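Long-range contacts in oxidoreductase (Thermotoga maritima, PDB 1ZH8), which binds NADP in a Rossmann-fold domain and is probably a dehydrogenase of the GFO/IDH/MocA family acting on CH-OH groups: residues A[24-29]-A[48-53]; A[140-145]-A[204-209]; A[217-222]-A[324-329]. All coordinates share one frame; numbering follows the deposited sequence.

Interaction 1: A[24-29]-A[48-53]; sequences VGCGIA and TAVTSR. With NAP (NADP nicotinamide-adenine-dinucleotide phosphate), chain D.
Val50 begins the contact by setting its CG1 methyl 3.9 Å from Cys26 SG, a sulfur-methyl packing on the side of the strand where Phe61 of helix 55-65 touches both residues. Thr51, next along, turns to the other face of the sheet, where its CG2 lies 3.7 Å from Val24 CG1. The two side chains run alongside each other, pointing the same way, as expected of a parallel bridge pair. With OG1 placed anti to the backbone N (chi1 -168°), the hydroxyl bonds instead to the carbonyl of Phe71, leaving the methyl to meet valine. The Thr51 carbonyl oxygen accepts a nearly straight bond from Gly25 N at 3.1 Å, joining the residue just after strand 19-24 to strand 45-51.

At Ser52 the acceptor is a side-chain oxygen rather than a backbone carbonyl. Its OG receives the amide of Cys26, N to OG 3.0 Å, and donates its proton to O1X of the NADP 2'-phosphate. Arg53 continues to the same phosphate: its NE reaches O3X at 3.0 Å, at the edge of the guanidinium and in its plane, while one guanidinium face lies over C8A of the adenine. Asp184 forms a salt bridge with the same arginine through NH1.

The contact joins the two strands of the beta-alpha-beta unit 19-24, 28-39, 45-51 of a Rossmann fold, with a glycine-rich turn consistent with the GxGxxA pattern. Gly25 packs its CA against ribose O4B, and at the start of helix 28-39 the amides of Ile28 and Ala29 donate to pyrophosphate oxygens O1A and O1N, one on each phosphate. The chemistry implies a cofactor preference: a serine and an arginine that grip the 2'-phosphate just after the second strand are consistent with selection of NADP over NAD.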
loop_
_atom_site.group_PDB
_atom_site.type_symbol
_atom_site.label_atom_id
_atom_site.label_comp_id
_atom_site.label_asym_id
_atom_site.label_seq_id
_atom_site.Cartn_x
_atom_site.Cartn_y
_atom_site.Cartn_z
ATOM N N VAL A 24 21.846 26.695 18.825
ATOM C CA VAL A 24 22.978 26.394 17.955
ATOM C C VAL A 24 22.468 26.015 16.573
ATOM O O VAL A 24 21.804 24.987 16.405
ATOM C CB VAL A 24 23.856 25.228 18.484
ATOM C CG1 VAL A 24 25.122 25.066 17.587
ATOM C CG2 VAL A 24 24.217 25.402 19.968
ATOM N N GLY A 25 22.804 26.833 15.586
ATOM C CA GLY A 25 22.308 26.661 14.230
ATOM C C GLY A 25 21.072 27.511 14.020
ATOM O O GLY A 25 19.971 27.068 14.292
ATOM N N CYS A 26 21.260 28.732 13.536
ATOM C CA CYS A 26 20.171 29.677 13.396
ATOM C C CYS A 26 19.631 29.664 11.971
ATOM O O CYS A 26 19.895 30.573 11.176
ATOM C CB CYS A 26 20.673 31.068 13.757
ATOM S SG CYS A 26 21.370 31.170 15.426
ATOM N N GLY A 27 18.887 28.611 11.649
ATOM C CA GLY A 27 18.319 28.431 10.323
ATOM C C GLY A 27 16.806 28.365 10.403
ATOM O O GLY A 27 16.189 28.936 11.315
ATOM N N ILE A 28 16.209 27.630 9.471
ATOM C CA ILE A 28 14.772 27.634 9.333
ATOM C C ILE A 28 14.070 27.160 10.611
ATOM O O ILE A 28 13.246 27.897 11.182
ATOM C CB ILE A 28 14.324 26.857 8.083
ATOM C CG1 ILE A 28 14.881 27.539 6.837
ATOM C CG2 ILE A 28 12.800 26.808 7.992
ATOM C CD1 ILE A 28 14.767 26.681 5.566
ATOM N N ALA A 29 14.414 25.963 11.083
ATOM C CA ALA A 29 13.769 25.426 12.276
ATOM C C ALA A 29 13.913 26.359 13.477
ATOM O O ALA A 29 12.927 26.634 14.184
ATOM C CB ALA A 29 14.291 24.065 12.598
ATOM N N THR A 48 20.014 32.643 26.403
ATOM C CA THR A 48 21.120 33.420 26.899
ATOM C C THR A 48 22.309 33.424 25.936
ATOM O O THR A 48 23.206 34.261 26.078
ATOM C CB THR A 48 21.610 32.836 28.215
ATOM O OG1 THR A 48 21.867 31.432 28.038
ATOM C CG2 THR A 48 20.564 33.025 29.292
ATOM N N ALA A 49 22.329 32.486 24.974
ATOM C CA ALA A 49 23.443 32.389 24.024
ATOM C C ALA A 49 23.027 31.835 22.681
ATOM O O ALA A 49 22.054 31.099 22.570
ATOM C CB ALA A 49 24.606 31.570 24.600
ATOM N N VAL A 50 23.811 32.166 21.664
ATOM C CA VAL A 50 23.452 31.919 20.280
ATOM C C VAL A 50 24.747 31.788 19.482
ATOM O O VAL A 50 25.747 32.468 19.772
ATOM C CB VAL A 50 22.546 33.085 19.761
ATOM C CG1 VAL A 50 22.760 33.375 18.314
ATOM C CG2 VAL A 50 21.077 32.785 20.033
ATOM N N THR A 51 24.743 30.878 18.508
ATOM C CA THR A 51 25.892 30.689 17.628
ATOM C C THR A 51 25.424 30.083 16.311
ATOM O O THR A 51 24.425 29.360 16.283
ATOM C CB THR A 51 26.956 29.795 18.299
ATOM O OG1 THR A 51 28.178 29.843 17.554
ATOM C CG2 THR A 51 26.475 28.356 18.419
ATOM N N SER A 52 26.112 30.402 15.214
ATOM C CA SER A 52 25.762 29.815 13.916
ATOM C C SER A 52 27.006 29.697 13.031
ATOM O O SER A 52 28.046 30.211 13.397
ATOM C CB SER A 52 24.668 30.644 13.232
ATOM O OG SER A 52 23.830 29.807 12.442
ATOM N N ARG A 53 26.919 29.012 11.891
ATOM C CA ARG A 53 28.037 29.013 10.933
ATOM C C ARG A 53 28.339 30.421 10.397
ATOM O O ARG A 53 29.495 30.833 10.404
ATOM C CB ARG A 53 27.809 28.017 9.774
ATOM C CG ARG A 53 28.827 28.145 8.601
ATOM C CD ARG A 53 28.549 27.119 7.498
ATOM N NE ARG A 53 27.186 27.246 6.972
ATOM C CZ ARG A 53 26.592 26.385 6.151
ATOM N NH1 ARG A 53 27.223 25.300 5.724
ATOM N NH2 ARG A 53 25.352 26.621 5.748
HETATM P PA NAP D . 18.908 24.939 7.918
HETATM O O1A NAP D . 18.008 26.072 7.580
HETATM O O2A NAP D . 19.958 24.702 6.914
HETATM O O5B NAP D . 19.493 25.187 9.390
HETATM C C5B NAP D . 20.772 24.711 9.738
HETATM C C4B NAP D . 21.495 25.818 10.482
HETATM O O4B NAP D . 22.698 25.322 11.052
HETATM C C3B NAP D . 21.895 26.960 9.555
HETATM O O3B NAP D . 21.754 28.121 10.321
HETATM C C2B NAP D . 23.360 26.645 9.305
HETATM O O2B NAP D . 24.292 27.587 8.784
HETATM C C1B NAP D . 23.767 26.183 10.687
HETATM N N9A NAP D . 25.037 25.463 10.649
HETATM C C8A NAP D . 25.539 24.677 9.635
HETATM N N7A NAP D . 26.737 24.195 10.032
HETATM C C5A NAP D . 27.001 24.669 11.278
HETATM C C6A NAP D . 28.069 24.506 12.153
HETATM N N6A NAP D . 29.115 23.774 11.811
HETATM N N1A NAP D . 28.046 25.107 13.384
HETATM C C2A NAP D . 26.973 25.887 13.741
HETATM N N3A NAP D . 25.919 26.061 12.881
HETATM C C4A NAP D . 25.935 25.460 11.674
HETATM O O3 NAP D . 18.033 23.608 8.041
HETATM P PN NAP D . 16.774 23.441 9.027
HETATM O O1N NAP D . 16.637 24.528 10.047
HETATM O O2N NAP D . 15.726 23.094 8.077
HETATM O O5D NAP D . 17.102 22.101 9.859
HETATM C C5D NAP D . 17.937 22.057 11.003
HETATM C C4D NAP D . 17.523 20.870 11.870
HETATM O O4D NAP D . 16.145 21.002 12.197
HETATM C C3D NAP D . 17.670 19.550 11.107
HETATM O O3D NAP D . 18.184 18.542 11.945
HETATM C C2D NAP D . 16.267 19.184 10.688
HETATM O O2D NAP D . 16.071 17.788 10.595
HETATM C C1D NAP D . 15.441 19.834 11.789
HETATM N N1N NAP D . 14.098 20.155 11.311
HETATM C C2N NAP D . 13.035 19.605 11.968
HETATM C C3N NAP D . 11.726 19.867 11.550
HETATM C C7N NAP D . 10.553 19.448 12.402
HETATM O O7N NAP D . 9.273 19.723 11.886
HETATM N N7N NAP D . 10.723 18.849 13.597
HETATM C C4N NAP D . 11.517 20.709 10.450
HETATM C C5N NAP D . 12.613 21.281 9.790
HETATM C C6N NAP D . 13.908 20.993 10.232
HETATM P P2B NAP D . 24.270 29.192 8.660
HETATM O O1X NAP D . 24.748 29.853 9.935
HETATM O O2X NAP D . 22.877 29.699 8.362
HETATM O O3X NAP D . 25.219 29.483 7.518
#

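Interaction 2: A[140-145]-A[204-209]; sequences ENFRHV and AAAMRL. With NAP (NADP nicotinamide-adenine-dinucleotide phosphate), chain D; EDO (1,2-ethanediol), chain E.
Two arginines come together in this buried contact, Arg143 NH2 standing 3.1 Å from Arg208 NH1 without a hydrogen bond between them. Their guanidinium planes are turned 78° apart, with NH2 of Arg143 lying at the edge of the Arg208 group. Both converge on the carboxylate of Asp319 in helix 313-329, Arg143 NH2 on OD2 and Arg208 NH1 on OD1, which accounts for the close approach. Arg208 also forms a salt bridge with Glu213 through NE and a hydrogen bond with Gln315 through NH2. Beside the arginine pair, Ala205 CB sits over one face of the Arg143 guanidinium and 3.5 Å from Glu140 CG. The contact joins the turn after the last strand of the Rossmann sheet, 136-139, to helix 195-211 of the C-terminal domain, at the junction of the two domains. A water links the two segments, accepting from Arg143 NE and lying 2.7 Å from Ala205 O, to which it donates. Glu140 folds back through a bend at chi2 (44°), which lets OE2 accept Phe142 N at 2.9 Å through its anti lone pair and also hydrogen-bond to His202 ND1. Phe142 presents a ring edge to Ala206 CB, 4.2 Å from CD2. Asn141 OD1 accepts the nicotinamide amide N7N at 2.9 Å.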
loop_
_atom_site.group_PDB
_atom_site.type_symbol
_atom_site.label_atom_id
_atom_site.label_comp_id
_atom_site.label_asym_id
_atom_site.label_seq_id
_atom_site.Cartn_x
_atom_site.Cartn_y
_atom_site.Cartn_z
ATOM N N GLU A 140 11.351 14.887 18.541
ATOM C CA GLU A 140 10.512 14.295 17.536
ATOM C C GLU A 140 9.138 14.809 17.826
ATOM O O GLU A 140 8.425 14.270 18.684
ATOM C CB GLU A 140 10.577 12.771 17.612
ATOM C CG GLU A 140 9.569 12.069 16.712
ATOM C CD GLU A 140 9.503 12.684 15.318
ATOM O OE1 GLU A 140 10.400 12.394 14.497
ATOM O OE2 GLU A 140 8.561 13.472 15.057
ATOM N N ASN A 141 8.768 15.887 17.153
ATOM C CA ASN A 141 7.531 16.577 17.522
ATOM C C ASN A 141 6.252 15.775 17.206
ATOM O O ASN A 141 5.239 15.946 17.878
ATOM C CB ASN A 141 7.479 17.980 16.925
ATOM C CG ASN A 141 7.495 17.949 15.427
ATOM O OD1 ASN A 141 8.477 17.520 14.811
ATOM N ND2 ASN A 141 6.402 18.344 14.831
ATOM N N PHE A 142 6.303 14.870 16.234
ATOM C CA PHE A 142 5.146 13.983 15.960
ATOM C C PHE A 142 4.705 13.137 17.166
ATOM O O PHE A 142 3.565 12.694 17.216
ATOM C CB PHE A 142 5.380 13.090 14.724
ATOM C CG PHE A 142 5.018 13.749 13.397
ATOM C CD1 PHE A 142 5.397 15.069 13.115
ATOM C CD2 PHE A 142 4.299 13.035 12.428
ATOM C CE1 PHE A 142 5.051 15.687 11.881
ATOM C CE2 PHE A 142 3.935 13.634 11.193
ATOM C CZ PHE A 142 4.321 14.967 10.920
ATOM N N ARG A 143 5.592 12.919 18.138
ATOM C CA ARG A 143 5.201 12.262 19.394
ATOM C C ARG A 143 4.349 13.139 20.294
ATOM O O ARG A 143 3.916 12.716 21.369
ATOM C CB ARG A 143 6.430 11.822 20.176
ATOM C CG ARG A 143 6.610 10.360 20.182
ATOM C CD ARG A 143 8.026 10.027 20.567
ATOM N NE ARG A 143 8.430 9.071 19.583
ATOM C CZ ARG A 143 9.599 9.025 18.983
ATOM N NH1 ARG A 143 10.569 9.868 19.275
ATOM N NH2 ARG A 143 9.781 8.086 18.080
ATOM N N HIS A 144 4.126 14.373 19.866
ATOM C CA HIS A 144 3.404 15.309 20.704
ATOM C C HIS A 144 2.218 15.880 19.964
ATOM O O HIS A 144 1.668 16.885 20.410
ATOM C CB HIS A 144 4.328 16.450 21.127
ATOM C CG HIS A 144 5.555 16.001 21.854
ATOM N ND1 HIS A 144 5.641 15.988 23.231
ATOM C CD2 HIS A 144 6.751 15.567 21.399
ATOM C CE1 HIS A 144 6.837 15.561 23.593
ATOM N NE2 HIS A 144 7.532 15.306 22.500
ATOM N N VAL A 145 1.841 15.255 18.839
ATOM C CA VAL A 145 0.742 15.759 18.014
ATOM C C VAL A 145 -0.592 15.160 18.525
ATOM O O VAL A 145 -0.750 13.948 18.562
ATOM C CB VAL A 145 1.011 15.512 16.477
ATOM C CG1 VAL A 145 -0.219 15.828 15.616
ATOM C CG2 VAL A 145 2.248 16.333 15.960
ATOM N N ALA A 204 7.309 7.414 11.039
ATOM C CA ALA A 204 7.564 6.228 11.853
ATOM C C ALA A 204 7.182 6.504 13.305
ATOM O O ALA A 204 6.591 5.645 13.995
ATOM C CB ALA A 204 9.037 5.811 11.752
ATOM N N ALA A 205 7.501 7.716 13.772
ATOM C CA ALA A 205 7.166 8.079 15.131
ATOM C C ALA A 205 5.654 7.906 15.347
ATOM O O ALA A 205 5.216 7.220 16.293
ATOM C CB ALA A 205 7.628 9.489 15.441
ATOM N N ALA A 206 4.871 8.451 14.419
ATOM C CA ALA A 206 3.414 8.391 14.535
ATOM C C ALA A 206 2.877 6.968 14.476
ATOM O O ALA A 206 2.050 6.579 15.298
ATOM C CB ALA A 206 2.744 9.271 13.494
HETATM N N MSE A 207 3.358 6.175 13.527
HETATM C CA MSE A 207 2.857 4.803 13.385
HETATM C C MSE A 207 3.197 3.974 14.634
HETATM O O MSE A 207 2.375 3.162 15.100
HETATM C CB MSE A 207 3.424 4.172 12.121
HETATM C CG MSE A 207 2.973 4.917 10.879
HETATM SE SE MSE A 207 3.555 4.108 9.210
HETATM C CE MSE A 207 5.270 5.058 8.932
ATOM N N ARG A 208 4.394 4.189 15.186
ATOM C CA ARG A 208 4.788 3.463 16.389
ATOM C C ARG A 208 3.962 3.912 17.598
ATOM O O ARG A 208 3.635 3.104 18.473
ATOM C CB ARG A 208 6.296 3.576 16.674
ATOM C CG ARG A 208 7.210 2.993 15.574
ATOM C CD ARG A 208 8.709 3.196 15.903
ATOM N NE ARG A 208 9.023 2.819 17.280
ATOM C CZ ARG A 208 9.301 3.686 18.254
ATOM N NH1 ARG A 208 9.338 4.980 18.000
ATOM N NH2 ARG A 208 9.550 3.259 19.490
ATOM N N LEU A 209 3.615 5.194 17.648
ATOM C CA LEU A 209 2.832 5.683 18.768
ATOM C C LEU A 209 1.442 5.035 18.775
ATOM O O LEU A 209 0.928 4.615 19.828
ATOM C CB LEU A 209 2.714 7.193 18.695
ATOM C CG LEU A 209 1.837 7.905 19.733
ATOM C CD1 LEU A 209 2.482 7.814 21.114
ATOM C CD2 LEU A 209 1.632 9.359 19.319
HETATM P PA NAP D . 18.908 24.939 7.918
HETATM O O1A NAP D . 18.008 26.072 7.580
HETATM O O2A NAP D . 19.958 24.702 6.914
HETATM O O5B NAP D . 19.493 25.187 9.390
HETATM C C5B NAP D . 20.772 24.711 9.738
HETATM C C4B NAP D . 21.495 25.818 10.482
HETATM O O4B NAP D . 22.698 25.322 11.052
HETATM C C3B NAP D . 21.895 26.960 9.555
HETATM O O3B NAP D . 21.754 28.121 10.321
HETATM C C2B NAP D . 23.360 26.645 9.305
HETATM O O2B NAP D . 24.292 27.587 8.784
HETATM C C1B NAP D . 23.767 26.183 10.687
HETATM N N9A NAP D . 25.037 25.463 10.649
HETATM C C8A NAP D . 25.539 24.677 9.635
HETATM N N7A NAP D . 26.737 24.195 10.032
HETATM C C5A NAP D . 27.001 24.669 11.278
HETATM C C6A NAP D . 28.069 24.506 12.153
HETATM N N6A NAP D . 29.115 23.774 11.811
HETATM N N1A NAP D . 28.046 25.107 13.384
HETATM C C2A NAP D . 26.973 25.887 13.741
HETATM N N3A NAP D . 25.919 26.061 12.881
HETATM C C4A NAP D . 25.935 25.460 11.674
HETATM O O3 NAP D . 18.033 23.608 8.041
HETATM P PN NAP D . 16.774 23.441 9.027
HETATM O O1N NAP D . 16.637 24.528 10.047
HETATM O O2N NAP D . 15.726 23.094 8.077
HETATM O O5D NAP D . 17.102 22.101 9.859
HETATM C C5D NAP D . 17.937 22.057 11.003
HETATM C C4D NAP D . 17.523 20.870 11.870
HETATM O O4D NAP D . 16.145 21.002 12.197
HETATM C C3D NAP D . 17.670 19.550 11.107
HETATM O O3D NAP D . 18.184 18.542 11.945
HETATM C C2D NAP D . 16.267 19.184 10.688
HETATM O O2D NAP D . 16.071 17.788 10.595
HETATM C C1D NAP D . 15.441 19.834 11.789
HETATM N N1N NAP D . 14.098 20.155 11.311
HETATM C C2N NAP D . 13.035 19.605 11.968
HETATM C C3N NAP D . 11.726 19.867 11.550
HETATM C C7N NAP D . 10.553 19.448 12.402
HETATM O O7N NAP D . 9.273 19.723 11.886
HETATM N N7N NAP D . 10.723 18.849 13.597
HETATM C C4N NAP D . 11.517 20.709 10.450
HETATM C C5N NAP D . 12.613 21.281 9.790
HETATM C C6N NAP D . 13.908 20.993 10.232
HETATM P P2B NAP D . 24.270 29.192 8.660
HETATM O O1X NAP D . 24.748 29.853 9.935
HETATM O O2X NAP D . 22.877 29.699 8.362
HETATM O O3X NAP D . 25.219 29.483 7.518
HETATM C C1 EDO E . 2.565 14.492 26.189
HETATM O O1 EDO E . 3.088 15.494 25.292
HETATM C C2 EDO E . 1.182 14.050 25.711
HETATM O O2 EDO E . 0.767 12.893 26.451
HETATM O O HOH W 1 6.574 7.182 18.585
#

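Interaction 3: A[217-222]-A[324-329]; sequences ISAVAK and EACVRS
Ile217 drives its CD1 methyl into the backbone of segment 324-329 of helix 313-329, 3.4 Å from Ala325 O, in a helix packed on one face of the large mixed sheet of the C-terminal domain. Segment 217-222 of strand 214-222 belongs to that sheet; the axes of the two segments cross at -67° and are 6.1 Å apart at their closest. The small side chains of Ala219, Ala325 and Cys326 are consistent with this close approach: Ala219 CB rests 3.7 Å from Cys326 CB. Ile217 CG1 meets Ala325 CB at 3.5 Å, and setting CG1 between the backbone N and the carbonyl carbon (chi1 60°) directs the isoleucine at the helix. Leu234 and Ser236 of the neighbouring strand 233-240 also touch Ala219.

Toward Ala221 the fit becomes looser. Its CB comes no nearer than 4.5 Å to Val327 CA, and both residues are partly exposed, while Arg328, on the exposed side of the helix, forms a salt bridge with Glu324, one turn earlier. The reverse face of the strand, carrying Ser218, Val220 and Lys222, meets the second subunit. At the tight end Ser329 OG, also hydrogen-bonded to the carbonyl of Asn332, accepts the amide of Ala219, N to OG 2.9 Å, at an N-H...O angle of 167°.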
loop_
_atom_site.group_PDB
_atom_site.type_symbol
_atom_site.label_atom_id
_atom_site.label_comp_id
_atom_site.label_asym_id
_atom_site.label_seq_id
_atom_site.Cartn_x
_atom_site.Cartn_y
_atom_site.Cartn_z
ATOM N N ILE A 217 9.714 -5.011 7.374
ATOM C CA ILE A 217 9.270 -4.180 6.276
ATOM C C ILE A 217 9.786 -4.755 4.983
ATOM O O ILE A 217 10.757 -5.514 4.977
ATOM C CB ILE A 217 9.804 -2.751 6.395
ATOM C CG1 ILE A 217 11.332 -2.760 6.398
ATOM C CG2 ILE A 217 9.350 -2.132 7.677
ATOM C CD1 ILE A 217 11.978 -2.773 5.030
ATOM N N SER A 218 9.149 -4.352 3.888
ATOM C CA SER A 218 9.591 -4.670 2.542
ATOM C C SER A 218 9.231 -3.414 1.764
ATOM O O SER A 218 8.090 -2.981 1.801
ATOM C CB SER A 218 8.822 -5.897 2.036
ATOM O OG SER A 218 9.013 -6.129 0.647
ATOM N N ALA A 219 10.179 -2.787 1.088
ATOM C CA ALA A 219 9.904 -1.473 0.522
ATOM C C ALA A 219 10.676 -1.205 -0.740
ATOM O O ALA A 219 11.735 -1.791 -0.969
ATOM C CB ALA A 219 10.204 -0.379 1.560
ATOM N N VAL A 220 10.164 -0.291 -1.552
ATOM C CA VAL A 220 10.889 0.138 -2.747
ATOM C C VAL A 220 11.046 1.673 -2.740
ATOM O O VAL A 220 10.063 2.409 -2.638
ATOM C CB VAL A 220 10.222 -0.424 -4.041
ATOM C CG1 VAL A 220 8.762 -0.082 -4.070
ATOM C CG2 VAL A 220 10.899 0.088 -5.297
ATOM N N ALA A 221 12.294 2.132 -2.804
ATOM C CA ALA A 221 12.640 3.553 -2.748
ATOM C C ALA A 221 13.180 4.016 -4.087
ATOM O O ALA A 221 14.021 3.341 -4.679
ATOM C CB ALA A 221 13.660 3.785 -1.690
ATOM N N LYS A 222 12.681 5.148 -4.578
ATOM C CA LYS A 222 13.130 5.710 -5.860
ATOM C C LYS A 222 13.545 7.189 -5.767
ATOM O O LYS A 222 13.133 7.911 -4.857
ATOM C CB LYS A 222 12.064 5.530 -6.932
ATOM C CG LYS A 222 11.716 4.108 -7.182
ATOM C CD LYS A 222 11.204 3.897 -8.599
ATOM C CE LYS A 222 10.938 2.418 -8.833
ATOM N NZ LYS A 222 10.669 2.120 -10.251
ATOM N N GLU A 324 15.592 3.472 7.557
ATOM C CA GLU A 324 16.799 2.849 7.015
ATOM C C GLU A 324 16.514 1.436 6.445
ATOM O O GLU A 324 17.035 1.073 5.400
ATOM C CB GLU A 324 17.929 2.833 8.036
ATOM C CG GLU A 324 19.251 2.303 7.469
ATOM C CD GLU A 324 20.463 2.627 8.329
ATOM O OE1 GLU A 324 20.443 3.623 9.099
ATOM O OE2 GLU A 324 21.450 1.881 8.218
ATOM N N ALA A 325 15.659 0.669 7.112
ATOM C CA ALA A 325 15.238 -0.639 6.594
ATOM C C ALA A 325 14.551 -0.544 5.227
ATOM O O ALA A 325 14.907 -1.287 4.315
ATOM C CB ALA A 325 14.341 -1.353 7.590
ATOM N N CYS A 326 13.577 0.359 5.099
ATOM C CA CYS A 326 12.920 0.651 3.827
ATOM C C CYS A 326 13.863 1.031 2.695
ATOM O O CYS A 326 13.712 0.560 1.578
ATOM C CB CYS A 326 11.941 1.795 4.007
ATOM S SG CYS A 326 10.507 1.364 4.988
ATOM N N VAL A 327 14.823 1.902 2.986
ATOM C CA VAL A 327 15.798 2.373 2.005
ATOM C C VAL A 327 16.609 1.219 1.465
ATOM O O VAL A 327 16.839 1.131 0.256
ATOM C CB VAL A 327 16.743 3.460 2.599
ATOM C CG1 VAL A 327 17.951 3.714 1.698
ATOM C CG2 VAL A 327 15.987 4.752 2.798
ATOM N N ARG A 328 17.010 0.307 2.340
ATOM C CA ARG A 328 17.846 -0.783 1.882
ATOM C C ARG A 328 17.107 -2.058 1.463
ATOM O O ARG A 328 17.715 -2.954 0.850
ATOM C CB ARG A 328 19.003 -1.037 2.849
ATOM C CG ARG A 328 18.665 -1.736 4.144
ATOM C CD ARG A 328 19.799 -1.463 5.136
ATOM N NE ARG A 328 20.094 -2.622 5.978
ATOM C CZ ARG A 328 20.880 -2.595 7.056
ATOM N NH1 ARG A 328 21.468 -1.458 7.454
ATOM N NH2 ARG A 328 21.067 -3.717 7.746
ATOM N N SER A 329 15.794 -2.113 1.728
ATOM C CA SER A 329 14.990 -3.288 1.368
ATOM C C SER A 329 15.065 -3.693 -0.101
ATOM O O SER A 329 15.195 -4.870 -0.400
ATOM C CB SER A 329 13.520 -3.117 1.757
ATOM O OG SER A 329 12.732 -4.152 1.151
#

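How the interactions relate
The three contacts are separate. Interactions 1 and 2 both touch NADP, but at different ends: interaction 1 holds the 2'-phosphate and the pyrophosphate, while interaction 2 meets the nicotinamide amide. Their centres lie about 25 Å apart and their nearest atoms about 9 Å, bridged by the extended dinucleotide. Interaction 3 has no part in the pocket; its centre is about 34 Å from that of interaction 1, on the opposite side of the chain's centre. Interactions 2 and 3 are closer, about 20 Å between centres and about 8 Å between nearest atoms, and are linked twice: helix 195-211 leads directly into strand 214-222, and helix 313-329 supplies both Asp319 and the segment 324-329.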